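Local coordinates for pyridoxamine 5'-phosphate oxidase-related, FMN-binding protein (Paracoccus denitrificans, PDB 6VNA) that probably acts as a noncanonical heme oxygenase that degrades c-type heme, built on the FMN-binding fold of the pyridoxamine 5'-phosphate oxidase family, at residues 19-31 and 41-54. Numbering follows the deposited sequence.
Sequences QLLEAARHASLGT and VTRIALQTDADGVP
Ala27 and Ile44 form a hydrogen-bonded antiparallel pair: Ala27 N reaches Ile44 O and Ile44 N reaches Ala27 O, both at 2.9 Å. Leu29 and Thr42 repeat the pattern, Leu29 N lying 2.7 Å from Thr42 O with a nearly straight N-H...O of 170°. The apolar face is closely packed here. CG1 of Ile44, set between backbone N and carbonyl carbon (chi1 61°), turns toward Leu29; CD1 beyond it then lies 3.9 Å from Leu29 CB, while CG2 meets Leu29 CD2. Beside it, Ala27 CB abuts Leu46 CD2 at 3.7 Å, and Ala56 and Leu58 of strand 54-59 continue this face. Cut back to an alanine, Ile44 would probably leave Leu29 without the branch ends that brace it and open a gap between the two.

Toward the helix the contact is looser. Leu46 N still binds Arg25 O, but from above the carbonyl plane; beyond it, water 1 sits 2.7 Å from both Leu21 O and Ala24 O and accepts weakly from Thr48 N. The side chains of His26 and Ala45 diverge, and the partly exposed Arg43 leaves by the face it shares with Ser28 and Val41, its NH1 bonding Ala87 O of the second subunit. The axes of segments 26-31 and 41-48 approach to 4.5 Å at 141°, a twisted antiparallel pairing; as consecutive strands, 26-32 and 39-48 form a beta hairpin, entered from helix 11-23, within the antiparallel sheet of the FMN-binding split-barrel fold.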
ATOM      1  N   GLN A  19     -12.898  -7.596  10.500  1.00 51.22           N
ATOM      2  CA  GLN A  19     -12.236  -8.924  10.623  1.00 55.78           C
ATOM      3  C   GLN A  19     -10.848  -8.846   9.968  1.00 53.63           C
ATOM      4  O   GLN A  19      -9.883  -9.415  10.561  1.00 53.56           O
ATOM      5  CB  GLN A  19     -13.095 -10.045  10.014  1.00 59.44           C
ATOM      6  CG  GLN A  19     -14.253 -10.493  10.902  1.00 60.51           C
ATOM      7  CD  GLN A  19     -15.315 -11.337  10.223  1.00 59.80           C
ATOM      8  OE1 GLN A  19     -15.622 -11.199   9.046  1.00 55.51           O
ATOM      9  NE2 GLN A  19     -15.919 -12.230  10.987  1.00 58.09           N
ATOM     10  N   LEU A  20     -10.752  -8.188   8.804  1.00 41.99           N
ATOM     11  CA  LEU A  20      -9.468  -7.923   8.104  1.00 46.29           C
ATOM     12  C   LEU A  20      -8.524  -7.149   9.028  1.00 49.87           C
ATOM     13  O   LEU A  20      -7.321  -7.539   9.134  1.00 55.78           O
ATOM     14  CB  LEU A  20      -9.716  -7.152   6.800  1.00 45.90           C
ATOM     15  CG  LEU A  20     -10.309  -7.991   5.670  1.00 46.39           C
ATOM     16  CD1 LEU A  20     -10.530  -7.175   4.412  1.00 46.02           C
ATOM     17  CD2 LEU A  20      -9.409  -9.182   5.366  1.00 53.59           C
ATOM     18  N   LEU A  21      -9.014  -6.102   9.688  1.00 48.54           N
ATOM     19  CA  LEU A  21      -8.138  -5.289  10.573  1.00 53.24           C
ATOM     20  C   LEU A  21      -7.678  -6.128  11.778  1.00 51.18           C
ATOM     21  O   LEU A  21      -6.481  -6.036  12.123  1.00 53.02           O
ATOM     22  CB  LEU A  21      -8.865  -4.005  10.984  1.00 60.08           C
ATOM     23  CG  LEU A  21      -8.886  -2.920   9.904  1.00 59.30           C
ATOM     24  CD1 LEU A  21     -10.051  -1.959  10.099  1.00 65.88           C
ATOM     25  CD2 LEU A  21      -7.579  -2.164   9.894  1.00 57.30           C
ATOM     26  N   GLU A  22      -8.557  -6.949  12.368  1.00 53.27           N
ATOM     27  CA  GLU A  22      -8.213  -7.828  13.529  1.00 53.56           C
ATOM     28  C   GLU A  22      -7.141  -8.844  13.124  1.00 48.60           C
ATOM     29  O   GLU A  22      -6.255  -9.125  13.951  1.00 43.56           O
ATOM     30  CB  GLU A  22      -9.467  -8.517  14.069  1.00 61.03           C
ATOM     31  CG  GLU A  22      -9.186  -9.583  15.124  1.00 66.39           C
ATOM     32  CD  GLU A  22      -8.489  -9.097  16.386  1.00 70.86           C
ATOM     33  OE1 GLU A  22      -8.777  -7.957  16.814  1.00 70.74           O
ATOM     34  OE2 GLU A  22      -7.653  -9.864  16.935  1.00 66.78           O
ATOM     35  N   ALA A  23      -7.171  -9.338  11.880  1.00 48.08           N
ATOM     36  CA  ALA A  23      -6.239 -10.381  11.379  1.00 46.50           C
ATOM     37  C   ALA A  23      -4.920  -9.779  10.865  1.00 51.53           C
ATOM     38  O   ALA A  23      -3.955 -10.538  10.741  1.00 55.42           O
ATOM     39  CB  ALA A  23      -6.930 -11.188  10.308  1.00 45.89           C
ATOM     40  N   ALA A  24      -4.872  -8.469  10.593  1.00 56.99           N
ATOM     41  CA  ALA A  24      -3.742  -7.754   9.942  1.00 50.95           C
ATOM     42  C   ALA A  24      -2.460  -7.832  10.779  1.00 44.99           C
ATOM     43  O   ALA A  24      -2.486  -7.459  11.945  1.00 47.30           O
ATOM     44  CB  ALA A  24      -4.134  -6.315   9.696  1.00 50.67           C
ATOM     45  N   ARG A  25      -1.362  -8.289  10.183  1.00 47.04           N
ATOM     46  CA  ARG A  25       0.007  -8.220  10.770  1.00 49.14           C
ATOM     47  C   ARG A  25       0.913  -7.310   9.908  1.00 45.60           C
ATOM     48  O   ARG A  25       1.880  -6.781  10.435  1.00 43.67           O
ATOM     49  CB  ARG A  25       0.545  -9.650  10.936  1.00 51.38           C
ATOM     50  CG  ARG A  25      -0.288 -10.527  11.865  1.00 57.90           C
ATOM     51  CD  ARG A  25      -0.363  -9.964  13.282  1.00 65.19           C
ATOM     52  NE  ARG A  25      -1.138 -10.744  14.246  1.00 63.44           N
ATOM     53  CZ  ARG A  25      -2.446 -10.642  14.449  1.00 68.79           C
ATOM     54  NH1 ARG A  25      -3.180  -9.806  13.734  1.00 71.75           N
ATOM     55  NH2 ARG A  25      -3.027 -11.398  15.368  1.00 74.67           N
ATOM     56  N   HIS A  26       0.606  -7.124   8.625  1.00 46.82           N
ATOM     57  CA  HIS A  26       1.384  -6.298   7.672  1.00 49.15           C
ATOM     58  C   HIS A  26       0.422  -5.523   6.796  1.00 44.89           C
ATOM     59  O   HIS A  26      -0.758  -5.892   6.779  1.00 39.91           O
ATOM     60  CB  HIS A  26       2.316  -7.160   6.811  1.00 53.77           C
ATOM     61  CG  HIS A  26       3.207  -8.019   7.631  1.00 59.73           C
ATOM     62  ND1 HIS A  26       4.294  -7.505   8.304  1.00 62.45           N
ATOM     63  CD2 HIS A  26       3.166  -9.346   7.912  1.00 65.56           C
ATOM     64  CE1 HIS A  26       4.890  -8.476   8.974  1.00 67.30           C
ATOM     65  NE2 HIS A  26       4.221  -9.620   8.742  1.00 68.72           N
ATOM     66  N   ALA A  27       0.934  -4.510   6.081  1.00 38.85           N
ATOM     67  CA  ALA A  27       0.142  -3.729   5.116  1.00 35.83           C
ATOM     68  C   ALA A  27       1.043  -3.068   4.072  1.00 37.42           C
ATOM     69  O   ALA A  27       2.286  -3.003   4.278  1.00 40.03           O
ATOM     70  CB  ALA A  27      -0.652  -2.685   5.855  1.00 39.88           C
ATOM     71  N   SER A  28       0.416  -2.561   3.013  1.00 35.56           N
ATOM     72  CA  SER A  28       1.025  -1.568   2.105  1.00 40.77           C
ATOM     73  C   SER A  28       0.685  -0.176   2.643  1.00 36.80           C
ATOM     74  O   SER A  28      -0.513   0.122   2.772  1.00 41.13           O
ATOM     75  CB  SER A  28       0.542  -1.745   0.696  1.00 40.41           C
ATOM     76  OG  SER A  28       0.853  -3.026   0.220  1.00 38.83           O
ATOM     77  N   LEU A  29       1.685   0.639   2.962  1.00 35.44           N
ATOM     78  CA  LEU A  29       1.452   2.034   3.443  1.00 38.64           C
ATOM     79  C   LEU A  29       1.745   2.999   2.291  1.00 40.45           C
ATOM     80  O   LEU A  29       2.808   2.861   1.626  1.00 38.67           O
ATOM     81  CB  LEU A  29       2.339   2.309   4.652  1.00 38.42           C
ATOM     82  CG  LEU A  29       2.446   3.773   5.083  1.00 41.28           C
ATOM     83  CD1 LEU A  29       1.179   4.246   5.794  1.00 44.01           C
ATOM     84  CD2 LEU A  29       3.657   3.951   5.978  1.00 40.15           C
ATOM     85  N   GLY A  30       0.788   3.864   2.004  1.00 41.92           N
ATOM     86  CA  GLY A  30       0.979   5.022   1.119  1.00 50.24           C
ATOM     87  C   GLY A  30       1.375   6.270   1.898  1.00 48.17           C
ATOM     88  O   GLY A  30       0.645   6.659   2.862  1.00 47.35           O
ATOM     89  N   THR A  31       2.480   6.894   1.500  1.00 47.34           N
ATOM     90  CA  THR A  31       2.878   8.249   1.962  1.00 42.11           C
ATOM     91  C   THR A  31       3.153   9.180   0.773  1.00 46.18           C
ATOM     92  O   THR A  31       3.336   8.703  -0.385  1.00 44.45           O
ATOM     93  CB  THR A  31       4.060   8.181   2.923  1.00 43.48           C
ATOM     94  OG1 THR A  31       5.185   7.547   2.306  1.00 44.81           O
ATOM     95  CG2 THR A  31       3.667   7.489   4.213  1.00 44.75           C
ATOM     96  N   VAL A  41       4.804   3.859  -1.898  1.00 49.20           N
ATOM     97  CA  VAL A  41       4.104   2.637  -1.392  1.00 43.95           C
ATOM     98  C   VAL A  41       5.160   1.683  -0.855  1.00 43.12           C
ATOM     99  O   VAL A  41       6.020   1.242  -1.665  1.00 38.34           O
ATOM    100  CB  VAL A  41       3.230   1.996  -2.478  1.00 46.09           C
ATOM    101  CG1 VAL A  41       2.264   0.996  -1.873  1.00 46.11           C
ATOM    102  CG2 VAL A  41       2.472   3.050  -3.278  1.00 49.11           C
ATOM    103  N   THR A  42       5.131   1.445   0.463  1.00 41.10           N
ATOM    104  CA  THR A  42       6.098   0.592   1.197  1.00 42.88           C
ATOM    105  C   THR A  42       5.336  -0.435   2.052  1.00 45.37           C
ATOM    106  O   THR A  42       4.201  -0.180   2.461  1.00 44.82           O
ATOM    107  CB  THR A  42       7.040   1.414   2.085  1.00 49.07           C
ATOM    108  OG1 THR A  42       6.255   2.099   3.061  1.00 53.36           O
ATOM    109  CG2 THR A  42       7.871   2.427   1.333  1.00 54.93           C
ATOM    110  N   ARG A  43       5.976  -1.563   2.333  1.00 50.67           N
ATOM    111  CA  ARG A  43       5.403  -2.648   3.159  1.00 53.52           C
ATOM    112  C   ARG A  43       5.785  -2.393   4.611  1.00 47.89           C
ATOM    113  O   ARG A  43       6.973  -2.182   4.854  1.00 52.07           O
ATOM    114  CB  ARG A  43       5.911  -4.023   2.716  1.00 52.79           C
ATOM    115  CG  ARG A  43       5.308  -5.149   3.538  1.00 53.74           C
ATOM    116  CD  ARG A  43       5.711  -6.488   2.998  1.00 63.51           C
ATOM    117  NE  ARG A  43       4.882  -6.902   1.885  1.00 70.62           N
ATOM    118  CZ  ARG A  43       5.137  -7.951   1.106  1.00 74.75           C
ATOM    119  NH1 ARG A  43       6.214  -8.689   1.316  1.00 79.88           N
ATOM    120  NH2 ARG A  43       4.305  -8.262   0.124  1.00 76.19           N
ATOM    121  N   ILE A  44       4.817  -2.470   5.517  1.00 45.42           N
ATOM    122  CA  ILE A  44       5.017  -2.192   6.968  1.00 47.59           C
ATOM    123  C   ILE A  44       4.382  -3.271   7.854  1.00 42.58           C
ATOM    124  O   ILE A  44       3.389  -3.892   7.454  1.00 45.70           O
ATOM    125  CB  ILE A  44       4.424  -0.819   7.331  1.00 46.78           C
ATOM    126  CG1 ILE A  44       2.919  -0.757   7.060  1.00 44.49           C
ATOM    127  CG2 ILE A  44       5.180   0.289   6.620  1.00 48.11           C
ATOM    128  CD1 ILE A  44       2.172   0.191   7.969  1.00 43.72           C
ATOM    129  N   ALA A  45       4.916  -3.423   9.055  1.00 42.99           N
ATOM    130  CA  ALA A  45       4.252  -4.144  10.162  1.00 46.77           C
ATOM    131  C   ALA A  45       3.090  -3.263  10.611  1.00 41.39           C
ATOM    132  O   ALA A  45       3.290  -2.052  10.785  1.00 42.88           O
ATOM    133  CB  ALA A  45       5.221  -4.442  11.279  1.00 47.70           C
ATOM    134  N   LEU A  46       1.898  -3.830  10.643  1.00 41.26           N
ATOM    135  CA  LEU A  46       0.665  -3.111  11.022  1.00 45.08           C
ATOM    136  C   LEU A  46      -0.277  -4.058  11.764  1.00 47.10           C
ATOM    137  O   LEU A  46      -0.595  -5.130  11.231  1.00 45.98           O
ATOM    138  CB  LEU A  46      -0.050  -2.579   9.782  1.00 48.69           C
ATOM    139  CG  LEU A  46      -1.337  -1.828  10.127  1.00 48.74           C
ATOM    140  CD1 LEU A  46      -1.047  -0.343  10.336  1.00 50.71           C
ATOM    141  CD2 LEU A  46      -2.391  -2.040   9.070  1.00 51.68           C
ATOM    142  N   GLN A  47      -0.721  -3.626  12.936  1.00 52.98           N
ATOM    143  CA  GLN A  47      -1.787  -4.257  13.745  1.00 50.83           C
ATOM    144  C   GLN A  47      -2.805  -3.166  14.089  1.00 52.82           C
ATOM    145  O   GLN A  47      -2.698  -2.074  13.516  1.00 54.44           O
ATOM    146  CB  GLN A  47      -1.141  -4.886  14.974  1.00 50.05           C
ATOM    147  CG  GLN A  47      -0.073  -5.910  14.630  1.00 49.21           C
ATOM    148  CD  GLN A  47       0.501  -6.551  15.870  1.00 48.13           C
ATOM    149  OE1 GLN A  47      -0.106  -6.537  16.939  1.00 59.01           O
ATOM    150  NE2 GLN A  47       1.706  -7.068  15.756  1.00 47.71           N
ATOM    151  N   THR A  48      -3.770  -3.465  14.954  1.00 52.39           N
ATOM    152  CA  THR A  48      -4.678  -2.480  15.596  1.00 55.94           C
ATOM    153  C   THR A  48      -4.209  -2.283  17.037  1.00 52.89           C
ATOM    154  O   THR A  48      -3.519  -3.166  17.500  1.00 49.13           O
ATOM    155  CB  THR A  48      -6.113  -3.004  15.537  1.00 57.29           C
ATOM    156  OG1 THR A  48      -6.092  -4.255  16.229  1.00 67.62           O
ATOM    157  CG2 THR A  48      -6.609  -3.191  14.124  1.00 56.33           C
ATOM    158  N   ASP A  49      -4.566  -1.199  17.734  1.00 67.11           N
ATOM    159  CA  ASP A  49      -4.496  -1.213  19.228  1.00 78.33           C
ATOM    160  C   ASP A  49      -5.919  -1.400  19.776  1.00 77.99           C
ATOM    161  O   ASP A  49      -6.831  -1.705  18.961  1.00 65.37           O
ATOM    162  CB  ASP A  49      -3.662  -0.074  19.848  1.00 82.19           C
ATOM    163  CG  ASP A  49      -3.948   1.350  19.416  1.00 82.26           C
ATOM    164  OD1 ASP A  49      -4.958   1.565  18.707  1.00 98.65           O
ATOM    165  OD2 ASP A  49      -3.149   2.234  19.806  1.00 66.89           O
ATOM    166  N   ALA A  50      -6.065  -1.291  21.105  1.00 87.11           N
ATOM    167  CA  ALA A  50      -7.259  -1.616  21.924  1.00 77.98           C
ATOM    168  C   ALA A  50      -8.561  -1.174  21.242  1.00 68.98           C
ATOM    169  O   ALA A  50      -9.459  -2.030  21.105  1.00 72.67           O
ATOM    170  CB  ALA A  50      -7.110  -0.977  23.282  1.00 87.06           C
ATOM    171  N   ASP A  51      -8.657   0.097  20.832  1.00 63.19           N
ATOM    172  CA  ASP A  51      -9.860   0.695  20.186  1.00 64.84           C
ATOM    173  C   ASP A  51      -9.989   0.264  18.713  1.00 65.48           C
ATOM    174  O   ASP A  51     -10.926   0.757  18.043  1.00 70.64           O
ATOM    175  CB  ASP A  51      -9.845   2.223  20.288  1.00 71.41           C
ATOM    176  CG  ASP A  51      -8.687   2.915  19.579  1.00 82.48           C
ATOM    177  OD1 ASP A  51      -7.689   2.232  19.242  1.00 74.51           O
ATOM    178  OD2 ASP A  51      -8.786   4.146  19.373  1.00 88.62           O
ATOM    179  N   GLY A  52      -9.091  -0.589  18.206  1.00 62.83           N
ATOM    180  CA  GLY A  52      -9.196  -1.190  16.857  1.00 67.14           C
ATOM    181  C   GLY A  52      -8.751  -0.244  15.750  1.00 61.93           C
ATOM    182  O   GLY A  52      -9.142  -0.455  14.574  1.00 67.56           O
ATOM    183  N   VAL A  53      -7.965   0.767  16.111  1.00 60.92           N
ATOM    184  CA  VAL A  53      -7.418   1.807  15.192  1.00 53.52           C
ATOM    185  C   VAL A  53      -6.104   1.267  14.648  1.00 46.72           C
ATOM    186  O   VAL A  53      -5.268   0.790  15.424  1.00 44.86           O
ATOM    187  CB  VAL A  53      -7.234   3.148  15.932  1.00 61.45           C
ATOM    188  CG1 VAL A  53      -6.416   4.157  15.134  1.00 61.49           C
ATOM    189  CG2 VAL A  53      -8.581   3.736  16.326  1.00 61.70           C
ATOM    190  N   PRO A  54      -5.896   1.301  13.312  1.00 35.76           N
ATOM    191  CA  PRO A  54      -4.652   0.826  12.715  1.00 36.60           C
ATOM    192  C   PRO A  54      -3.428   1.416  13.419  1.00 40.76           C
ATOM    193  O   PRO A  54      -3.431   2.574  13.767  1.00 48.09           O
ATOM    194  CB  PRO A  54      -4.699   1.332  11.273  1.00 40.12           C
ATOM    195  CG  PRO A  54      -6.181   1.477  10.989  1.00 43.30           C
ATOM    196  CD  PRO A  54      -6.835   1.823  12.321  1.00 40.16           C
TER
HETATM  197  O   HOH W   1      -4.299  -6.485  13.688  1.00 44.54           O
HETATM  198  O   HOH W   2       5.301   4.638   2.146  1.00 45.60           O